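Local coordinates for protein Fe-superoxide dismutase homolog (Plasmodium berghei, PDB 2A03) that probably converts superoxide radicals into hydrogen peroxide and molecular oxygen at a metal centre, as an iron superoxide dismutase of the iron/manganese family, at residues Pro25-Glu30 with Tyr173-Asn178; Trp80-Tyr85 with Ser129-Leu134; Pro161-Asp166 with Val191-Ala196. All blocks are in the same frame, centred on the assembly; numbering follows the deposited sequence.

Contact 1 (Pro25-Glu30 with Tyr173-Asn178); sequences PHISEE and YIDYRN. With ZN (zinc ion), chain D.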
loop_
_atom_site.group_PDB
_atom_site.type_symbol
_atom_site.label_atom_id
_atom_site.label_comp_id
_atom_site.label_asym_id
_atom_site.label_seq_id
_atom_site.Cartn_x
_atom_site.Cartn_y
_atom_site.Cartn_z
ATOM N N PRO A 25 -11.359 8.289 -19.814
ATOM C CA PRO A 25 -10.989 6.923 -19.408
ATOM C C PRO A 25 -9.719 6.871 -18.568
ATOM O O PRO A 25 -9.326 5.788 -18.142
ATOM C CB PRO A 25 -10.705 6.238 -20.738
ATOM C CG PRO A 25 -10.099 7.348 -21.558
ATOM C CD PRO A 25 -10.888 8.585 -21.179
ATOM N N HIS A 26 -9.088 8.022 -18.337
ATOM C CA HIS A 26 -7.833 8.071 -17.622
ATOM C C HIS A 26 -7.961 7.542 -16.192
ATOM O O HIS A 26 -7.192 6.670 -15.780
ATOM C CB HIS A 26 -7.324 9.498 -17.605
ATOM C CG HIS A 26 -7.361 10.142 -18.950
ATOM N ND1 HIS A 26 -6.740 9.592 -20.051
ATOM C CD2 HIS A 26 -7.987 11.261 -19.385
ATOM C CE1 HIS A 26 -6.949 10.369 -21.093
ATOM N NE2 HIS A 26 -7.696 11.389 -20.715
ATOM N N ILE A 27 -8.905 8.103 -15.440
ATOM C CA ILE A 27 -9.350 7.498 -14.189
ATOM C C ILE A 27 -10.868 7.274 -14.331
ATOM O O ILE A 27 -11.630 8.191 -14.688
ATOM C CB ILE A 27 -8.970 8.335 -12.944
ATOM C CG1 ILE A 27 -7.441 8.471 -12.842
ATOM C CG2 ILE A 27 -9.478 7.682 -11.659
ATOM C CD1 ILE A 27 -6.969 9.557 -11.875
ATOM N N SER A 28 -11.291 6.036 -14.103
ATOM C CA SER A 28 -12.691 5.689 -14.289
ATOM C C SER A 28 -13.641 6.299 -13.241
ATOM O O SER A 28 -13.241 6.687 -12.132
ATOM C CB SER A 28 -12.877 4.168 -14.340
ATOM O OG SER A 28 -12.879 3.613 -13.048
ATOM N N GLU A 29 -14.901 6.372 -13.644
ATOM C CA GLU A 29 -16.006 6.741 -12.776
ATOM C C GLU A 29 -16.070 5.863 -11.541
ATOM O O GLU A 29 -16.207 6.375 -10.423
ATOM C CB GLU A 29 -17.316 6.657 -13.539
ATOM C CG GLU A 29 -18.472 7.258 -12.801
ATOM C CD GLU A 29 -19.797 6.942 -13.464
ATOM O OE1 GLU A 29 -20.230 5.762 -13.431
ATOM O OE2 GLU A 29 -20.407 7.872 -14.012
ATOM N N GLU A 30 -15.946 4.556 -11.736
ATOM C CA GLU A 30 -15.928 3.644 -10.615
ATOM C C GLU A 30 -14.772 3.937 -9.642
ATOM O O GLU A 30 -14.958 3.898 -8.419
ATOM C CB GLU A 30 -15.869 2.199 -11.099
ATOM C CG GLU A 30 -15.810 1.174 -9.971
ATOM C CD GLU A 30 -15.757 -0.252 -10.482
ATOM O OE1 GLU A 30 -15.709 -0.443 -11.724
ATOM O OE2 GLU A 30 -15.768 -1.177 -9.628
ATOM N N TYR A 173 -6.087 0.377 -9.042
ATOM C CA TYR A 173 -6.288 -1.050 -9.213
ATOM C C TYR A 173 -7.552 -1.389 -9.977
ATOM O O TYR A 173 -7.580 -2.369 -10.720
ATOM C CB TYR A 173 -6.261 -1.811 -7.870
ATOM C CG TYR A 173 -5.554 -3.130 -8.056
ATOM C CD1 TYR A 173 -4.159 -3.190 -8.029
ATOM C CD2 TYR A 173 -6.268 -4.291 -8.359
ATOM C CE1 TYR A 173 -3.501 -4.378 -8.248
ATOM C CE2 TYR A 173 -5.618 -5.484 -8.582
ATOM C CZ TYR A 173 -4.240 -5.526 -8.526
ATOM O OH TYR A 173 -3.595 -6.703 -8.743
ATOM N N ILE A 174 -8.607 -0.604 -9.790
ATOM C CA ILE A 174 -9.861 -0.875 -10.500
ATOM C C ILE A 174 -9.654 -0.841 -12.019
ATOM O O ILE A 174 -10.183 -1.695 -12.746
ATOM C CB ILE A 174 -10.979 0.114 -10.109
ATOM C CG1 ILE A 174 -11.423 -0.142 -8.666
ATOM C CG2 ILE A 174 -12.161 -0.042 -11.043
ATOM C CD1 ILE A 174 -12.230 0.953 -8.089
ATOM N N ASP A 175 -8.879 0.132 -12.488
ATOM C CA ASP A 175 -8.755 0.364 -13.924
ATOM C C ASP A 175 -7.537 -0.281 -14.553
ATOM O O ASP A 175 -7.577 -0.618 -15.730
ATOM C CB ASP A 175 -8.730 1.861 -14.223
ATOM C CG ASP A 175 -9.883 2.584 -13.580
ATOM O OD1 ASP A 175 -10.973 1.966 -13.552
ATOM O OD2 ASP A 175 -9.688 3.734 -13.087
ATOM N N TYR A 176 -6.459 -0.447 -13.783
ATOM C CA TYR A 176 -5.182 -0.887 -14.359
ATOM C C TYR A 176 -4.540 -2.083 -13.653
ATOM O O TYR A 176 -3.555 -2.608 -14.140
ATOM C CB TYR A 176 -4.193 0.283 -14.364
ATOM C CG TYR A 176 -4.695 1.464 -15.124
ATOM C CD1 TYR A 176 -4.730 1.441 -16.525
ATOM C CD2 TYR A 176 -5.162 2.598 -14.467
ATOM C CE1 TYR A 176 -5.183 2.520 -17.245
ATOM C CE2 TYR A 176 -5.627 3.694 -15.184
ATOM C CZ TYR A 176 -5.632 3.646 -16.574
ATOM O OH TYR A 176 -6.103 4.715 -17.306
ATOM N N ARG A 177 -5.122 -2.513 -12.526
ATOM C CA ARG A 177 -4.532 -3.544 -11.656
ATOM C C ARG A 177 -3.104 -3.207 -11.301
ATOM O O ARG A 177 -2.832 -2.136 -10.809
ATOM C CB ARG A 177 -4.520 -4.928 -12.304
ATOM C CG ARG A 177 -5.728 -5.293 -13.066
ATOM C CD ARG A 177 -6.898 -5.214 -12.249
ATOM N NE ARG A 177 -7.835 -6.256 -12.604
ATOM C CZ ARG A 177 -9.083 -6.266 -12.166
ATOM N NH1 ARG A 177 -9.498 -5.259 -11.376
ATOM N NH2 ARG A 177 -9.903 -7.265 -12.509
ATOM N N ASN A 178 -2.199 -4.141 -11.576
ATOM C CA ASN A 178 -0.785 -3.969 -11.272
ATOM C C ASN A 178 -0.026 -3.006 -12.213
ATOM O O ASN A 178 1.121 -2.660 -11.950
ATOM C CB ASN A 178 -0.088 -5.327 -11.278
ATOM C CG ASN A 178 0.107 -5.875 -12.676
ATOM O OD1 ASN A 178 -0.848 -6.090 -13.419
ATOM N ND2 ASN A 178 1.346 -6.130 -13.029
HETATM ZN ZN ZN D . -8.350 13.405 -21.706
HETATM O O HOH W 1 -6.746 15.294 -21.444
HETATM O O HOH W 2 -7.010 12.444 -23.281
#

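Contact 2 (Trp80-Tyr85 with Ser129-Leu134); sequences WNHSFY and SGWGWL. With MN (manganese (II) ion), chain C.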
loop_
_atom_site.group_PDB
_atom_site.type_symbol
_atom_site.label_atom_id
_atom_site.label_comp_id
_atom_site.label_asym_id
_atom_site.label_seq_id
_atom_site.Cartn_x
_atom_site.Cartn_y
_atom_site.Cartn_z
ATOM N N TRP A 80 -6.229 15.580 3.773
ATOM C CA TRP A 80 -5.569 16.701 3.117
ATOM C C TRP A 80 -4.946 16.265 1.796
ATOM O O TRP A 80 -5.089 16.942 0.785
ATOM C CB TRP A 80 -4.486 17.316 4.031
ATOM C CG TRP A 80 -3.982 18.614 3.502
ATOM C CD1 TRP A 80 -4.462 19.860 3.802
ATOM C CD2 TRP A 80 -2.929 18.811 2.535
ATOM N NE1 TRP A 80 -3.776 20.805 3.094
ATOM C CE2 TRP A 80 -2.840 20.190 2.301
ATOM C CE3 TRP A 80 -2.079 17.953 1.842
ATOM C CZ2 TRP A 80 -1.919 20.739 1.416
ATOM C CZ3 TRP A 80 -1.174 18.484 0.965
ATOM C CH2 TRP A 80 -1.101 19.873 0.750
ATOM N N ASN A 81 -4.227 15.144 1.830
ATOM C CA ASN A 81 -3.574 14.608 0.640
ATOM C C ASN A 81 -4.582 14.348 -0.501
ATOM O O ASN A 81 -4.335 14.715 -1.646
ATOM C CB ASN A 81 -2.816 13.315 0.958
ATOM C CG ASN A 81 -1.671 13.507 1.950
ATOM O OD1 ASN A 81 -1.167 14.617 2.152
ATOM N ND2 ASN A 81 -1.257 12.397 2.587
ATOM N N HIS A 82 -5.712 13.715 -0.187
ATOM C CA HIS A 82 -6.706 13.400 -1.214
ATOM C C HIS A 82 -7.371 14.629 -1.781
ATOM O O HIS A 82 -7.539 14.726 -2.985
ATOM C CB HIS A 82 -7.750 12.426 -0.704
ATOM C CG HIS A 82 -7.234 11.033 -0.632
ATOM N ND1 HIS A 82 -6.518 10.568 0.450
ATOM C CD2 HIS A 82 -7.267 10.025 -1.535
ATOM C CE1 HIS A 82 -6.145 9.323 0.214
ATOM N NE2 HIS A 82 -6.578 8.974 -0.988
ATOM N N SER A 83 -7.711 15.578 -0.924
ATOM C CA SER A 83 -8.215 16.860 -1.409
ATOM C C SER A 83 -7.214 17.535 -2.349
ATOM O O SER A 83 -7.611 18.138 -3.340
ATOM C CB SER A 83 -8.585 17.783 -0.236
ATOM O OG SER A 83 -9.683 17.226 0.470
ATOM N N PHE A 84 -5.923 17.424 -2.034
ATOM C CA PHE A 84 -4.886 18.021 -2.867
ATOM C C PHE A 84 -4.757 17.289 -4.199
ATOM O O PHE A 84 -4.510 17.898 -5.242
ATOM C CB PHE A 84 -3.551 18.037 -2.131
ATOM C CG PHE A 84 -2.597 19.077 -2.644
ATOM C CD1 PHE A 84 -2.757 20.416 -2.294
ATOM C CD2 PHE A 84 -1.549 18.730 -3.473
ATOM C CE1 PHE A 84 -1.879 21.393 -2.758
ATOM C CE2 PHE A 84 -0.676 19.689 -3.947
ATOM C CZ PHE A 84 -0.836 21.030 -3.582
ATOM N N TYR A 85 -4.958 15.976 -4.148
ATOM C CA TYR A 85 -4.948 15.120 -5.331
ATOM C C TYR A 85 -6.129 15.431 -6.280
ATOM O O TYR A 85 -5.956 15.546 -7.505
ATOM C CB TYR A 85 -4.894 13.650 -4.844
ATOM C CG TYR A 85 -5.088 12.544 -5.857
ATOM C CD1 TYR A 85 -4.119 12.268 -6.823
ATOM C CD2 TYR A 85 -6.220 11.732 -5.815
ATOM C CE1 TYR A 85 -4.292 11.248 -7.748
ATOM C CE2 TYR A 85 -6.388 10.683 -6.721
ATOM C CZ TYR A 85 -5.419 10.445 -7.678
ATOM O OH TYR A 85 -5.584 9.422 -8.595
ATOM N N SER A 129 2.626 1.852 -0.425
ATOM C CA SER A 129 1.675 2.951 -0.495
ATOM C C SER A 129 2.395 4.277 -0.354
ATOM O O SER A 129 3.354 4.403 0.397
ATOM C CB SER A 129 0.634 2.796 0.614
ATOM O OG SER A 129 0.000 1.526 0.519
ATOM N N GLY A 130 1.948 5.274 -1.109
ATOM C CA GLY A 130 2.571 6.578 -1.034
ATOM C C GLY A 130 2.044 7.595 -2.024
ATOM O O GLY A 130 0.953 7.443 -2.602
ATOM N N TRP A 131 2.845 8.652 -2.175
ATOM C CA TRP A 131 2.523 9.818 -2.949
ATOM C C TRP A 131 3.791 10.346 -3.621
ATOM O O TRP A 131 4.895 10.268 -3.067
ATOM C CB TRP A 131 1.998 10.911 -2.011
ATOM C CG TRP A 131 0.784 10.523 -1.227
ATOM C CD1 TRP A 131 0.756 9.872 -0.038
ATOM C CD2 TRP A 131 -0.573 10.776 -1.581
ATOM N NE1 TRP A 131 -0.538 9.671 0.361
ATOM C CE2 TRP A 131 -1.377 10.222 -0.566
ATOM C CE3 TRP A 131 -1.193 11.407 -2.670
ATOM C CZ2 TRP A 131 -2.774 10.286 -0.596
ATOM C CZ3 TRP A 131 -2.576 11.458 -2.706
ATOM C CH2 TRP A 131 -3.351 10.907 -1.673
ATOM N N GLY A 132 3.625 10.885 -4.824
ATOM C CA GLY A 132 4.650 11.710 -5.457
ATOM C C GLY A 132 4.208 13.163 -5.423
ATOM O O GLY A 132 3.020 13.456 -5.495
ATOM N N TRP A 133 5.174 14.065 -5.309
ATOM C CA TRP A 133 4.903 15.487 -5.162
ATOM C C TRP A 133 5.820 16.321 -6.025
ATOM O O TRP A 133 7.033 16.076 -6.081
ATOM C CB TRP A 133 5.127 15.940 -3.716
ATOM C CG TRP A 133 4.375 15.145 -2.689
ATOM C CD1 TRP A 133 4.791 13.993 -2.078
ATOM C CD2 TRP A 133 3.097 15.464 -2.123
ATOM N NE1 TRP A 133 3.840 13.567 -1.191
ATOM C CE2 TRP A 133 2.797 14.457 -1.182
ATOM C CE3 TRP A 133 2.173 16.508 -2.322
ATOM C CZ2 TRP A 133 1.601 14.442 -0.450
ATOM C CZ3 TRP A 133 0.980 16.501 -1.584
ATOM C CH2 TRP A 133 0.704 15.473 -0.666
ATOM N N LEU A 134 5.227 17.303 -6.701
ATOM C CA LEU A 134 5.960 18.472 -7.155
ATOM C C LEU A 134 5.859 19.506 -6.035
ATOM O O LEU A 134 4.757 19.812 -5.562
ATOM C CB LEU A 134 5.369 19.037 -8.437
ATOM C CG LEU A 134 6.039 20.316 -8.962
ATOM C CD1 LEU A 134 7.554 20.141 -9.176
ATOM C CD2 LEU A 134 5.388 20.726 -10.262
HETATM MN MN MN C . -5.910 7.456 -2.238
HETATM O O HOH W 3 -4.136 7.296 -0.765
#

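Contact 3 (Pro161-Asp166 with Val191-Ala196); sequences PILTCD and VNWNFA. With MN (manganese (II) ion), chain C.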
loop_
_atom_site.group_PDB
_atom_site.type_symbol
_atom_site.label_atom_id
_atom_site.label_comp_id
_atom_site.label_asym_id
_atom_site.label_seq_id
_atom_site.Cartn_x
_atom_site.Cartn_y
_atom_site.Cartn_z
ATOM N N PRO A 161 3.835 22.024 -1.333
ATOM C CA PRO A 161 3.214 21.231 -2.384
ATOM C C PRO A 161 2.586 22.063 -3.517
ATOM O O PRO A 161 1.916 23.101 -3.272
ATOM C CB PRO A 161 2.139 20.414 -1.635
ATOM C CG PRO A 161 2.559 20.446 -0.188
ATOM C CD PRO A 161 3.198 21.794 -0.027
ATOM N N ILE A 162 2.823 21.586 -4.737
ATOM C CA ILE A 162 2.345 22.238 -5.956
ATOM C C ILE A 162 1.354 21.319 -6.673
ATOM O O ILE A 162 0.286 21.768 -7.113
ATOM C CB ILE A 162 3.531 22.592 -6.872
ATOM C CG1 ILE A 162 4.501 23.535 -6.158
ATOM C CG2 ILE A 162 3.068 23.214 -8.174
ATOM C CD1 ILE A 162 3.897 24.861 -5.686
ATOM N N LEU A 163 1.734 20.042 -6.786
ATOM C CA LEU A 163 0.894 18.974 -7.323
ATOM C C LEU A 163 1.230 17.665 -6.629
ATOM O O LEU A 163 2.348 17.487 -6.143
ATOM C CB LEU A 163 1.140 18.774 -8.815
ATOM C CG LEU A 163 0.742 19.892 -9.768
ATOM C CD1 LEU A 163 1.430 19.650 -11.112
ATOM C CD2 LEU A 163 -0.805 19.980 -9.926
ATOM N N THR A 164 0.275 16.738 -6.603
ATOM C CA THR A 164 0.549 15.386 -6.104
ATOM C C THR A 164 -0.180 14.360 -6.973
ATOM O O THR A 164 -1.168 14.661 -7.622
ATOM C CB THR A 164 0.113 15.184 -4.598
ATOM O OG1 THR A 164 0.769 14.036 -4.039
ATOM C CG2 THR A 164 -1.399 14.973 -4.465
ATOM N N CYS A 165 0.325 13.142 -6.947
ATOM C CA CYS A 165 -0.329 12.015 -7.553
ATOM C C CYS A 165 -0.293 10.863 -6.539
ATOM O O CYS A 165 0.757 10.540 -5.982
ATOM C CB CYS A 165 0.395 11.644 -8.837
ATOM S SG CYS A 165 -0.193 10.170 -9.643
ATOM N N ASP A 166 -1.467 10.298 -6.273
ATOM C CA ASP A 166 -1.627 9.155 -5.373
ATOM C C ASP A 166 -1.116 7.876 -6.060
ATOM O O ASP A 166 -1.562 7.540 -7.152
ATOM C CB ASP A 166 -3.127 9.028 -5.058
ATOM C CG ASP A 166 -3.432 8.105 -3.878
ATOM O OD1 ASP A 166 -2.517 7.466 -3.314
ATOM O OD2 ASP A 166 -4.626 8.037 -3.498
ATOM N N VAL A 191 -3.525 16.297 -15.297
ATOM C CA VAL A 191 -2.841 17.240 -14.430
ATOM C C VAL A 191 -3.332 18.674 -14.644
ATOM O O VAL A 191 -3.402 19.167 -15.765
ATOM C CB VAL A 191 -1.271 17.117 -14.510
ATOM C CG1 VAL A 191 -0.786 17.271 -15.900
ATOM C CG2 VAL A 191 -0.620 18.170 -13.630
ATOM N N ASN A 192 -3.721 19.299 -13.534
ATOM C CA ASN A 192 -4.322 20.628 -13.508
ATOM C C ASN A 192 -3.263 21.720 -13.329
ATOM O O ASN A 192 -2.871 22.044 -12.205
ATOM C CB ASN A 192 -5.344 20.680 -12.359
ATOM C CG ASN A 192 -6.250 21.898 -12.427
ATOM O OD1 ASN A 192 -5.864 22.958 -12.913
ATOM N ND2 ASN A 192 -7.457 21.748 -11.922
ATOM N N TRP A 193 -2.802 22.281 -14.449
ATOM C CA TRP A 193 -1.774 23.319 -14.437
ATOM C C TRP A 193 -2.267 24.625 -13.816
ATOM O O TRP A 193 -1.460 25.407 -13.305
ATOM C CB TRP A 193 -1.211 23.562 -15.858
ATOM C CG TRP A 193 -0.536 22.337 -16.432
ATOM C CD1 TRP A 193 -0.903 21.643 -17.545
ATOM C CD2 TRP A 193 0.618 21.667 -15.900
ATOM N NE1 TRP A 193 -0.051 20.578 -17.739
ATOM C CE2 TRP A 193 0.893 20.571 -16.749
ATOM C CE3 TRP A 193 1.441 21.887 -14.790
ATOM C CZ2 TRP A 193 1.958 19.697 -16.527
ATOM C CZ3 TRP A 193 2.503 21.023 -14.566
ATOM C CH2 TRP A 193 2.750 19.929 -15.431
ATOM N N ASN A 194 -3.571 24.871 -13.845
ATOM C CA ASN A 194 -4.114 26.059 -13.191
ATOM C C ASN A 194 -3.936 26.000 -11.675
ATOM O O ASN A 194 -3.537 26.998 -11.058
ATOM C CB ASN A 194 -5.570 26.295 -13.578
ATOM C CG ASN A 194 -5.701 26.814 -15.008
ATOM O OD1 ASN A 194 -4.790 27.473 -15.531
ATOM N ND2 ASN A 194 -6.822 26.513 -15.654
ATOM N N PHE A 195 -4.173 24.822 -11.095
ATOM C CA PHE A 195 -3.934 24.597 -9.677
ATOM C C PHE A 195 -2.452 24.767 -9.367
ATOM O O PHE A 195 -2.080 25.421 -8.402
ATOM C CB PHE A 195 -4.411 23.195 -9.285
ATOM C CG PHE A 195 -4.414 22.926 -7.796
ATOM C CD1 PHE A 195 -5.061 23.790 -6.912
ATOM C CD2 PHE A 195 -3.779 21.807 -7.282
ATOM C CE1 PHE A 195 -5.082 23.530 -5.542
ATOM C CE2 PHE A 195 -3.793 21.531 -5.914
ATOM C CZ PHE A 195 -4.450 22.395 -5.040
ATOM N N ALA A 196 -1.598 24.189 -10.209
ATOM C CA ALA A 196 -0.150 24.357 -10.056
ATOM C C ALA A 196 0.272 25.843 -10.091
ATOM O O ALA A 196 1.147 26.266 -9.349
ATOM C CB ALA A 196 0.592 23.546 -11.127
HETATM MN MN MN C . -5.910 7.456 -2.238
HETATM O O HOH W 3 -4.136 7.296 -0.765
#

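Contact 1 (Pro25-Glu30 with Tyr173-Asn178)
Ser28 and Asp175 carry a polar surface contact that ties the start of helix 29-51, in the N-terminal alpha-hairpin domain, to the short helix 173-176 of the C-terminal domain. The carboxylate of Asp175 reaches Ser28 with both oxygens. OD1 takes the hydroxyl OG of Ser28 at 2.6 Å on its syn side, close to the carboxylate plane, while OD2 receives Ser28 N at 3.0 Å in a nearly straight bond (168°) that arrives from above that plane. Serine suits the N-cap position here: with chi1 80°, OG sits between the backbone N and the carbonyl carbon, where it caps Thr31 N and still meets the aspartate. OD2 also bonds Thr31 OG1, so the acid is gripped by the first turn of the long helix.

A third hydrogen bond lies on the other flank of Ile27. The phenol of Tyr176 comes tip first, its OH donating to His26 O over 2.7 Å, with the carbonyl oxygen near the plane of the ring. The CB of that histidine points away from the short helix, and its NE2 binds a zinc ion at 2.3 Å, alongside two waters. Near the subunit interface, the CG2 methyl of Ile174 packs 3.6 Å from OE1 of Glu30, whose extended chain ends in a salt bridge from OE2 to Arg177 of the second subunit.

A negative side chain beside a helix N-terminus should be stabilised by the N-H groups of the helix start and the helix dipole, so this junction probably holds Asp175 ionised.

Contact 2 (Trp80-Tyr85 with Ser129-Leu134)
Helix 80-85 lies across strand 130-134 at 50°, their axes 11.1 Å apart, a separation that the long, flat indoles of two strand tryptophans are well suited to span. The nearest backbone pair is Asn81 and Trp131, with CA atoms 8.5 Å apart, and no hydrogen bond joins the two segments.

Trp131 has the largest share of the contact. Its indole extends from the strand so that its six-membered ring lies beneath Asn81. The CB of Asn81 makes a CH-pi contact 3.7 Å from the centroid of that ring, 22° off its normal; a short asparagine suits the place, offering CB to the ring face while its amide bonds elsewhere. At the rim of the same ring, the CZ2-CH2 side points into the face of the His82 imidazole: a T-shaped pair, centroids 5.0 Å apart and planes at 83°. CB of Tyr85 touches the neighbouring CZ3 corner.

This is the junction of the two domains of an iron/manganese superoxide dismutase, where the alpha-hairpin domain meets the central antiparallel sheet beside the metal. His82 NE2 binds the manganese ion at 2.1 Å; His35, Asp166 and His170 complete the protein ligands, and a water adds a fifth. The ring's other nitrogen, ND1, bonds Gln78 O, a second-shell contact that helps fix the imidazole's rotation, while the tryptophan edge covers one face.

Trp133 meets a different side of the helix, at Trp80, Asn81 and Phe84. Its CZ3 corner lies 3.9 Å from CZ3 of Trp80, at the edge of that indole, and equally far from Phe84 CD2. Asn81 OD1 approaches its rim, the amide turned steeply against the indole plane, whereas Asn81 ND2 bonds Ala150 O and Gln78 OE1. Trp133 NE1 bonds Thr147 OG1 on strand 142-148.

Contact 3 (Pro161-Asp166 with Val191-Ala196)
Val191 begins a buried, apolar contact in which strand 160-166, outermost in the sheet of this chain, packs against the start of helix 193-204, the last helix of the C-terminal domain. Its CG2 methyl meets CD1 of Leu163 at 3.6 Å, the two side chains crossing at about a right angle. Asn192 follows at the N-cap, a place that suits a short amide: OD1 accepts Phe195 N at 3.1 Å, the donor standing above the carbonyl plane. Its backbone O also lies beside the CD2 methyl of Leu163.

Trp193 turns its CB away from the strand, yet its ring reaches back until CZ3 is 3.9 Å from Leu163 CD1; NE1 is bonded to Gly95 O. Phe195 brings its ring edge toward Leu163 CD2, with Ile162 O obliquely placed, and its ring also meets Phe84. Ala196 closes the run. Its small methyl lets the backbones come within 5.2 Å, CA to CA, at Ile162, and CB lies 3.9 Å from both Ile162 CG2 and Leu163 CG.

Ile162 and Leu163 both face Leu134 in a classic beta bulge at the strand's corner. At the strand's far end, Asp166 OD2 binds manganese at 1.9 Å. Aliphatic methyls packed against one another and against two aromatic rings imply a contact held by dispersion and exclusion of water, with the polar capping bond kept inside the helix segment.

In the fold
Contacts 2 and 3 are buried and rest on neighbouring strands of one sheet, 130-136 and 160-166, joined by a probable hydrogen bond between Ile162 N and Leu134 O; each also supplies a manganese ligand. Contact 1 lies at the surface, about 17 Å between centres from contact 2, though Ile27 CD1 still touches Tyr85 OH. Contacts 1 and 2 both bridge the two domains, contact 2 being nested within the chain loop that contact 1 closes, whereas contact 3 stays inside the C-terminal domain. Chemistry follows place: hydrogen bonds to a carboxylate and a carbonyl join the segments of contact 1, aromatic faces and edges those of contact 2, and mainly aliphatic packing those of contact 3.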